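PDB 3MKV: putative amidohydrolase from Unidentified, which probably hydrolyses dipeptides that end in proline, as a zinc-dependent prolidase of the amidohydrolase superfamily. Local coordinates for residues I57-H65 with A355-L363; I93-F102 with Q332-R340. One frame throughout, in Å; residues are numbered along the deposited sequence.

Interaction 1: residues I57-H65 with A355-L363; sequences IMPGLIDLH and ATIVSAEVL. With ZN (zinc ion), chain I.
Ile62 lies against the helix of 355-363 with its whole side chain. CB sits 3.7 Å from Ser359 CB, just after the wide turn. From there the two branches part. CG2, anti to the backbone N, meets Ser359 CB and then Leu363 CD1, the latter tip to tip at 3.8 Å. CG1, beside the backbone N (chi1 -52°), passes the carbonyl oxygen of Ala355, and its end, CD1, reaches the backbone of Thr356 and, at 4.1 Å, Ala360 CB. A beta-branched residue suits this place because its two arms reach different parts of the helix, while the small Ser359 and Ala360 let the strand come close: the axes of 61-63 and 355-362 approach to 6.9 Å at 50°.

The backbone joins in where the helix is irregular. At 355-358 it has a wide pi-type turn and a kink, and here Ile62 N donates to Ala355 O over 2.8 Å, with an angle of 142° at the hydrogen. This is the first barrel strand of the TIM-barrel-like amidohydrolase fold, packed on a helix that comes some 290 residues later in the chain. Just past the strand's end, beyond a corner at Leu64, comes His65, whose NE2 binds a zinc ion at 2.0 Å, together with His67, Asp326 and the carboxylated Lys193. An Asx turn, His65 N to Asp63 OD1, shapes the corner just before the ligand.

Leu64 points back to the helix. Its CD1 meets Val362 CG2 head-on at 3.5 Å, whereas CD2 slides past Leu363 CD2 in the opposite direction. Ser359 OG also touches CG and CD1 of Leu64, its polar need being met by a hydrogen bond to Ser354 O.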
loop_
_atom_site.group_PDB
_atom_site.type_symbol
_atom_site.label_atom_id
_atom_site.label_comp_id
_atom_site.label_asym_id
_atom_site.label_seq_id
_atom_site.Cartn_x
_atom_site.Cartn_y
_atom_site.Cartn_z
ATOM N N ILE A 57 -37.033 10.061 48.526
ATOM C CA ILE A 57 -35.750 9.456 48.265
ATOM C C ILE A 57 -35.968 8.326 47.265
ATOM O O ILE A 57 -36.680 7.362 47.547
ATOM C CB ILE A 57 -35.111 8.931 49.562
ATOM C CG1 ILE A 57 -34.985 10.069 50.578
ATOM C CG2 ILE A 57 -33.740 8.313 49.286
ATOM C CD1 ILE A 57 -34.494 9.631 51.940
ATOM N N MET A 58 -35.373 8.467 46.084
ATOM C CA MET A 58 -35.536 7.476 45.020
ATOM C C MET A 58 -34.187 7.071 44.416
ATOM O O MET A 58 -33.195 7.797 44.543
ATOM C CB MET A 58 -36.469 8.012 43.921
ATOM C CG MET A 58 -35.895 9.180 43.137
ATOM S SD MET A 58 -36.832 9.571 41.652
ATOM C CE MET A 58 -36.582 8.047 40.750
ATOM N N PRO A 59 -34.154 5.923 43.724
ATOM C CA PRO A 59 -32.898 5.460 43.128
ATOM C C PRO A 59 -32.442 6.376 41.994
ATOM O O PRO A 59 -33.260 7.077 41.390
ATOM C CB PRO A 59 -33.248 4.083 42.565
ATOM C CG PRO A 59 -34.619 3.756 43.091
ATOM C CD PRO A 59 -35.288 5.034 43.422
ATOM N N GLY A 60 -31.141 6.365 41.718
ATOM C CA GLY A 60 -30.581 7.063 40.559
ATOM C C GLY A 60 -31.250 6.645 39.264
ATOM O O GLY A 60 -31.563 5.467 39.059
ATOM N N LEU A 61 -31.492 7.612 38.386
ATOM C CA LEU A 61 -32.148 7.314 37.120
ATOM C C LEU A 61 -31.125 6.774 36.121
ATOM O O LEU A 61 -29.942 7.114 36.191
ATOM C CB LEU A 61 -32.805 8.559 36.550
ATOM C CG LEU A 61 -33.795 9.323 37.416
ATOM C CD1 LEU A 61 -33.907 10.744 36.886
ATOM C CD2 LEU A 61 -35.147 8.646 37.387
ATOM N N ILE A 62 -31.599 5.944 35.192
ATOM C CA ILE A 62 -30.751 5.317 34.178
ATOM C C ILE A 62 -31.266 5.634 32.770
ATOM O O ILE A 62 -32.431 5.410 32.469
ATOM C CB ILE A 62 -30.713 3.780 34.386
ATOM C CG1 ILE A 62 -30.336 3.453 35.841
ATOM C CG2 ILE A 62 -29.770 3.106 33.383
ATOM C CD1 ILE A 62 -30.167 1.970 36.135
ATOM N N ASP A 63 -30.403 6.170 31.911
ATOM C CA ASP A 63 -30.769 6.360 30.501
ATOM C C ASP A 63 -29.985 5.413 29.588
ATOM O O ASP A 63 -28.743 5.436 29.551
ATOM C CB ASP A 63 -30.599 7.816 30.056
ATOM C CG ASP A 63 -31.129 8.056 28.656
ATOM O OD1 ASP A 63 -31.171 7.096 27.857
ATOM O OD2 ASP A 63 -31.501 9.206 28.342
ATOM N N LEU A 64 -30.728 4.584 28.850
ATOM C CA LEU A 64 -30.152 3.459 28.116
ATOM C C LEU A 64 -29.718 3.819 26.706
ATOM O O LEU A 64 -29.202 2.971 25.976
ATOM C CB LEU A 64 -31.142 2.293 28.059
ATOM C CG LEU A 64 -31.311 1.418 29.298
ATOM C CD1 LEU A 64 -32.295 0.271 29.011
ATOM C CD2 LEU A 64 -29.956 0.874 29.749
ATOM N N HIS A 65 -29.921 5.068 26.312
ATOM C CA HIS A 65 -29.569 5.473 24.954
ATOM C C HIS A 65 -29.189 6.944 24.855
ATOM O O HIS A 65 -30.011 7.792 24.556
ATOM C CB HIS A 65 -30.702 5.149 23.967
ATOM C CG HIS A 65 -30.264 5.129 22.539
ATOM N ND1 HIS A 65 -30.390 4.017 21.735
ATOM C CD2 HIS A 65 -29.680 6.081 21.773
ATOM C CE1 HIS A 65 -29.905 4.284 20.535
ATOM N NE2 HIS A 65 -29.466 5.530 20.533
ATOM N N ALA A 355 -36.878 3.616 34.019
ATOM C CA ALA A 355 -35.625 4.333 34.168
ATOM C C ALA A 355 -34.830 3.811 35.338
ATOM O O ALA A 355 -33.845 4.434 35.741
ATOM C CB ALA A 355 -35.878 5.791 34.339
ATOM N N THR A 356 -35.239 2.662 35.867
ATOM C CA THR A 356 -34.643 2.148 37.090
ATOM C C THR A 356 -34.428 0.640 37.023
ATOM O O THR A 356 -33.407 0.179 36.517
ATOM C CB THR A 356 -35.483 2.535 38.355
ATOM O OG1 THR A 356 -36.858 2.179 38.154
ATOM C CG2 THR A 356 -35.395 4.043 38.638
ATOM N N ILE A 357 -35.385 -0.133 37.528
ATOM C CA ILE A 357 -35.187 -1.573 37.621
ATOM C C ILE A 357 -35.157 -2.267 36.263
ATOM O O ILE A 357 -34.438 -3.248 36.089
ATOM C CB ILE A 357 -36.225 -2.268 38.540
ATOM C CG1 ILE A 357 -37.653 -1.917 38.127
ATOM C CG2 ILE A 357 -35.961 -1.933 39.999
ATOM C CD1 ILE A 357 -38.690 -2.740 38.862
ATOM N N VAL A 358 -35.934 -1.766 35.310
ATOM C CA VAL A 358 -35.946 -2.349 33.984
ATOM C C VAL A 358 -34.617 -2.075 33.300
ATOM O O VAL A 358 -33.957 -2.992 32.797
ATOM C CB VAL A 358 -37.098 -1.798 33.119
ATOM C CG1 VAL A 358 -37.111 -2.495 31.762
ATOM C CG2 VAL A 358 -38.449 -1.973 33.829
ATOM N N SER A 359 -34.222 -0.807 33.295
ATOM C CA SER A 359 -32.937 -0.414 32.731
ATOM C C SER A 359 -31.769 -1.130 33.408
ATOM O O SER A 359 -30.832 -1.555 32.742
ATOM C CB SER A 359 -32.762 1.098 32.823
ATOM O OG SER A 359 -33.589 1.743 31.881
ATOM N N ALA A 360 -31.830 -1.268 34.730
ATOM C CA ALA A 360 -30.790 -1.975 35.470
ATOM C C ALA A 360 -30.691 -3.424 34.995
ATOM O O ALA A 360 -29.614 -4.024 34.962
ATOM C CB ALA A 360 -31.081 -1.924 36.953
ATOM N N GLU A 361 -31.834 -3.980 34.622
ATOM C CA GLU A 361 -31.889 -5.345 34.150
ATOM C C GLU A 361 -31.143 -5.424 32.820
ATOM O O GLU A 361 -30.312 -6.311 32.605
ATOM C CB GLU A 361 -33.347 -5.767 33.980
ATOM C CG GLU A 361 -33.651 -7.175 34.470
ATOM C CD GLU A 361 -35.076 -7.621 34.138
ATOM O OE1 GLU A 361 -35.983 -6.752 34.085
ATOM O OE2 GLU A 361 -35.283 -8.842 33.929
ATOM N N VAL A 362 -31.444 -4.480 31.933
ATOM C CA VAL A 362 -30.753 -4.375 30.656
ATOM C C VAL A 362 -29.227 -4.353 30.796
ATOM O O VAL A 362 -28.512 -4.822 29.910
ATOM C CB VAL A 362 -31.190 -3.120 29.885
ATOM C CG1 VAL A 362 -30.306 -2.919 28.655
ATOM C CG2 VAL A 362 -32.663 -3.218 29.500
ATOM N N LEU A 363 -28.739 -3.810 31.907
ATOM C CA LEU A 363 -27.307 -3.618 32.111
ATOM C C LEU A 363 -26.674 -4.774 32.859
ATOM O O LEU A 363 -25.466 -4.770 33.106
ATOM C CB LEU A 363 -27.045 -2.329 32.905
ATOM C CG LEU A 363 -27.554 -1.001 32.339
ATOM C CD1 LEU A 363 -27.410 0.105 33.366
ATOM C CD2 LEU A 363 -26.805 -0.630 31.077
HETATM ZN ZN ZN I . -28.774 6.763 19.049
#

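Interaction 2: residues I93-F102 with Q332-R340; sequences IMRAMLRRGF and QRLQSDEFR
Gln335 swings CG anti to its backbone N (chi1 -165°) and runs on extended, while Arg100 bends at chi3 (-83°) and turns its guanidinium across the amide's end. Arg100 NE and NH2 both donate to Gln335 OE1, at 2.9 and 3.1 Å, and NH1 bonds to Gln397 OE1, so a second side chain also holds the guanidinium. Gln335 OE1 lies in the guanidinium plane; NE-H points at a lone pair of OE1 in the carbonyl plane, whereas NH2 comes from above that plane. The same amide lies nearly parallel to the Phe102 ring, 16° apart, with NE2 over the ring centre. Phe102 CZ then reaches Phe339 CE2 at 3.8 Å, and Ser336 OG packs against Arg100 CD.

Near the start of 93-102, Ile93 CG2 and Met97 CE touch Gln332 OE1, while Gln332 NE2 bonds to His67 O. Gly101, at positive phi, is the C-prime residue of the Schellman motif that ends helix 83-99. Glutamine suits position 335 because one amide offers an acceptor, a donor and a flat face. With OE1 gripped by arginine and NE2 bonded to Asp63 OD2, its orientation is fixed, and the nearby positive charge probably polarises the amide, strengthening NE2 as a donor.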
loop_
_atom_site.group_PDB
_atom_site.type_symbol
_atom_site.label_atom_id
_atom_site.label_comp_id
_atom_site.label_asym_id
_atom_site.label_seq_id
_atom_site.Cartn_x
_atom_site.Cartn_y
_atom_site.Cartn_z
ATOM N N ILE A 93 -21.962 18.486 28.672
ATOM C CA ILE A 93 -23.050 17.555 28.365
ATOM C C ILE A 93 -23.199 16.452 29.411
ATOM O O ILE A 93 -24.295 16.188 29.888
ATOM C CB ILE A 93 -22.892 16.931 26.959
ATOM C CG1 ILE A 93 -23.030 18.019 25.887
ATOM C CG2 ILE A 93 -23.923 15.834 26.750
ATOM C CD1 ILE A 93 -22.935 17.517 24.472
ATOM N N MET A 94 -22.092 15.823 29.780
ATOM C CA MET A 94 -22.133 14.774 30.791
ATOM C C MET A 94 -22.572 15.313 32.156
ATOM O O MET A 94 -23.274 14.631 32.916
ATOM C CB MET A 94 -20.774 14.081 30.907
ATOM C CG MET A 94 -20.514 13.003 29.855
ATOM S SD MET A 94 -18.930 12.172 30.118
ATOM C CE MET A 94 -17.791 13.541 29.897
ATOM N N ARG A 95 -22.141 16.533 32.462
ATOM C CA ARG A 95 -22.414 17.165 33.744
ATOM C C ARG A 95 -23.913 17.444 33.907
ATOM O O ARG A 95 -24.483 17.303 34.994
ATOM C CB ARG A 95 -21.640 18.477 33.823
ATOM C CG ARG A 95 -21.033 18.760 35.172
ATOM C CD ARG A 95 -19.756 19.585 35.032
ATOM N NE ARG A 95 -19.062 19.706 36.311
ATOM C CZ ARG A 95 -19.506 20.445 37.320
ATOM N NH1 ARG A 95 -20.640 21.127 37.190
ATOM N NH2 ARG A 95 -18.822 20.503 38.455
ATOM N N ALA A 96 -24.554 17.835 32.813
ATOM C CA ALA A 96 -25.963 18.179 32.863
ATOM C C ALA A 96 -26.846 16.946 33.021
ATOM O O ALA A 96 -27.948 17.046 33.574
ATOM C CB ALA A 96 -26.356 18.978 31.642
ATOM N N MET A 97 -26.365 15.789 32.548
ATOM C CA MET A 97 -27.135 14.543 32.644
ATOM C C MET A 97 -27.251 14.186 34.103
ATOM O O MET A 97 -28.335 13.862 34.594
ATOM C CB MET A 97 -26.476 13.380 31.877
ATOM C CG MET A 97 -26.419 13.540 30.348
ATOM S SD MET A 97 -25.632 12.136 29.510
ATOM C CE MET A 97 -26.079 12.441 27.831
ATOM N N LEU A 98 -26.114 14.263 34.795
ATOM C CA LEU A 98 -26.035 13.962 36.215
ATOM C C LEU A 98 -26.929 14.897 37.035
ATOM O O LEU A 98 -27.609 14.458 37.965
ATOM C CB LEU A 98 -24.583 14.060 36.678
ATOM C CG LEU A 98 -24.271 13.505 38.065
ATOM C CD1 LEU A 98 -24.820 12.081 38.256
ATOM C CD2 LEU A 98 -22.751 13.547 38.305
ATOM N N ARG A 99 -26.936 16.178 36.670
ATOM C CA ARG A 99 -27.764 17.183 37.339
ATOM C C ARG A 99 -29.250 16.877 37.213
ATOM O O ARG A 99 -30.018 17.195 38.109
ATOM C CB ARG A 99 -27.470 18.586 36.789
ATOM C CG ARG A 99 -28.113 19.716 37.603
ATOM C CD ARG A 99 -27.712 19.617 39.072
ATOM N NE ARG A 99 -28.565 20.403 39.963
ATOM C CZ ARG A 99 -29.608 19.910 40.634
ATOM N NH1 ARG A 99 -29.933 18.626 40.514
ATOM N NH2 ARG A 99 -30.326 20.700 41.425
ATOM N N ARG A 100 -29.646 16.276 36.090
ATOM C CA ARG A 100 -31.030 15.841 35.862
ATOM C C ARG A 100 -31.344 14.521 36.584
ATOM O O ARG A 100 -32.422 13.944 36.410
ATOM C CB ARG A 100 -31.302 15.688 34.358
ATOM C CG ARG A 100 -31.165 16.982 33.557
ATOM C CD ARG A 100 -31.725 16.861 32.128
ATOM N NE ARG A 100 -30.777 16.267 31.187
ATOM C CZ ARG A 100 -29.870 16.956 30.497
ATOM N NH1 ARG A 100 -29.778 18.269 30.640
ATOM N NH2 ARG A 100 -29.050 16.329 29.662
ATOM N N GLY A 101 -30.403 14.030 37.379
ATOM C CA GLY A 101 -30.646 12.818 38.162
ATOM C C GLY A 101 -30.147 11.521 37.547
ATOM O O GLY A 101 -30.258 10.459 38.150
ATOM N N PHE A 102 -29.589 11.591 36.345
ATOM C CA PHE A 102 -29.137 10.379 35.682
ATOM C C PHE A 102 -27.764 9.948 36.189
ATOM O O PHE A 102 -26.742 10.543 35.851
ATOM C CB PHE A 102 -29.174 10.548 34.163
ATOM C CG PHE A 102 -30.562 10.720 33.623
ATOM C CD1 PHE A 102 -31.342 9.617 33.314
ATOM C CD2 PHE A 102 -31.106 11.989 33.455
ATOM C CE1 PHE A 102 -32.631 9.769 32.824
ATOM C CE2 PHE A 102 -32.399 12.149 32.967
ATOM C CZ PHE A 102 -33.163 11.031 32.652
ATOM N N GLN A 332 -30.068 17.961 23.653
ATOM C CA GLN A 332 -29.677 17.146 24.787
ATOM C C GLN A 332 -30.273 17.685 26.078
ATOM O O GLN A 332 -30.450 16.946 27.043
ATOM C CB GLN A 332 -28.155 17.079 24.914
ATOM C CG GLN A 332 -27.478 16.369 23.758
ATOM C CD GLN A 332 -26.523 15.277 24.212
ATOM O OE1 GLN A 332 -26.653 14.746 25.314
ATOM N NE2 GLN A 332 -25.569 14.924 23.354
ATOM N N ARG A 333 -30.584 18.976 26.109
ATOM C CA ARG A 333 -31.096 19.572 27.343
ATOM C C ARG A 333 -32.488 19.040 27.722
ATOM O O ARG A 333 -32.938 19.215 28.862
ATOM C CB ARG A 333 -31.151 21.087 27.220
ATOM C CG ARG A 333 -32.557 21.616 27.044
ATOM C CD ARG A 333 -32.884 21.917 25.603
ATOM N NE ARG A 333 -32.691 23.331 25.308
ATOM C CZ ARG A 333 -33.388 24.009 24.400
ATOM N NH1 ARG A 333 -34.342 23.407 23.696
ATOM N NH2 ARG A 333 -33.136 25.298 24.203
ATOM N N LEU A 334 -33.142 18.379 26.760
ATOM C CA LEU A 334 -34.540 17.959 26.876
ATOM C C LEU A 334 -34.716 16.556 27.440
ATOM O O LEU A 334 -35.836 16.080 27.610
ATOM C CB LEU A 334 -35.243 18.051 25.510
ATOM C CG LEU A 334 -35.441 19.462 24.945
ATOM C CD1 LEU A 334 -35.704 19.425 23.451
ATOM C CD2 LEU A 334 -36.577 20.190 25.676
ATOM N N GLN A 335 -33.608 15.897 27.732
ATOM C CA GLN A 335 -33.639 14.537 28.259
ATOM C C GLN A 335 -34.822 14.238 29.202
ATOM O O GLN A 335 -35.570 13.284 28.992
ATOM C CB GLN A 335 -32.318 14.248 28.966
ATOM C CG GLN A 335 -32.053 12.793 29.252
ATOM C CD GLN A 335 -30.670 12.605 29.834
ATOM O OE1 GLN A 335 -30.103 13.534 30.407
ATOM N NE2 GLN A 335 -30.112 11.408 29.682
ATOM N N SER A 336 -34.989 15.036 30.249
ATOM C CA SER A 336 -36.030 14.744 31.239
ATOM C C SER A 336 -37.465 14.773 30.688
ATOM O O SER A 336 -38.386 14.257 31.319
ATOM C CB SER A 336 -35.913 15.681 32.428
ATOM O OG SER A 336 -34.648 15.537 33.023
ATOM N N ASP A 337 -37.659 15.360 29.515
ATOM C CA ASP A 337 -38.995 15.406 28.936
ATOM C C ASP A 337 -39.498 14.038 28.506
ATOM O O ASP A 337 -40.673 13.884 28.187
ATOM C CB ASP A 337 -39.049 16.370 27.758
ATOM C CG ASP A 337 -39.176 17.803 28.196
ATOM O OD1 ASP A 337 -38.500 18.200 29.170
ATOM O OD2 ASP A 337 -39.963 18.536 27.567
ATOM N N GLU A 338 -38.614 13.045 28.486
ATOM C CA GLU A 338 -39.033 11.712 28.066
ATOM C C GLU A 338 -39.960 11.093 29.112
ATOM O O GLU A 338 -40.698 10.156 28.815
ATOM C CB GLU A 338 -37.825 10.809 27.776
ATOM C CG GLU A 338 -38.164 9.361 27.382
ATOM C CD GLU A 338 -38.639 9.212 25.935
ATOM O OE1 GLU A 338 -38.938 8.061 25.526
ATOM O OE2 GLU A 338 -38.712 10.238 25.213
ATOM N N PHE A 339 -39.915 11.623 30.331
ATOM C CA PHE A 339 -40.818 11.180 31.395
ATOM C C PHE A 339 -42.224 11.696 31.119
ATOM O O PHE A 339 -43.192 10.930 31.091
ATOM C CB PHE A 339 -40.343 11.677 32.762
ATOM C CG PHE A 339 -39.094 11.007 33.252
ATOM C CD1 PHE A 339 -39.084 9.644 33.523
ATOM C CD2 PHE A 339 -37.926 11.741 33.459
ATOM C CE1 PHE A 339 -37.924 9.009 33.976
ATOM C CE2 PHE A 339 -36.754 11.120 33.920
ATOM C CZ PHE A 339 -36.752 9.754 34.174
ATOM N N ARG A 340 -42.318 13.003 30.899
ATOM C CA ARG A 340 -43.569 13.650 30.520
ATOM C C ARG A 340 -44.233 12.940 29.342
ATOM O O ARG A 340 -45.421 12.602 29.387
ATOM C CB ARG A 340 -43.301 15.111 30.145
ATOM C CG ARG A 340 -44.536 16.003 30.175
ATOM C CD ARG A 340 -44.351 17.267 29.336
ATOM N NE ARG A 340 -44.531 17.016 27.905
ATOM C CZ ARG A 340 -43.621 17.290 26.973
ATOM N NH1 ARG A 340 -42.464 17.839 27.317
ATOM N NH2 ARG A 340 -43.870 17.022 25.695
#

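In the fold
Both interactions lie within the amidohydrolase domain, their centres about 13 Å apart, and they meet at neighbouring parallel strands of one sheet, 56-63 and 102-107. Along the chain the order is 57-65, 93-102, 332-340, 355-363, which nests interaction 2 inside the loop closed by interaction 1; helices 337-343 and 348-362 follow one another. Early and late parts of the domain are thus brought together twice, as expected of a closed barrel. Direct links include the backbone bond from Leu61 N to Gly101 O and packing of Leu61 CB on Phe102 CD1. Asp63, whose carboxylate makes the Asx turn with zinc ligand His65, is shared by both contacts, a probable second-shell link to the metal site.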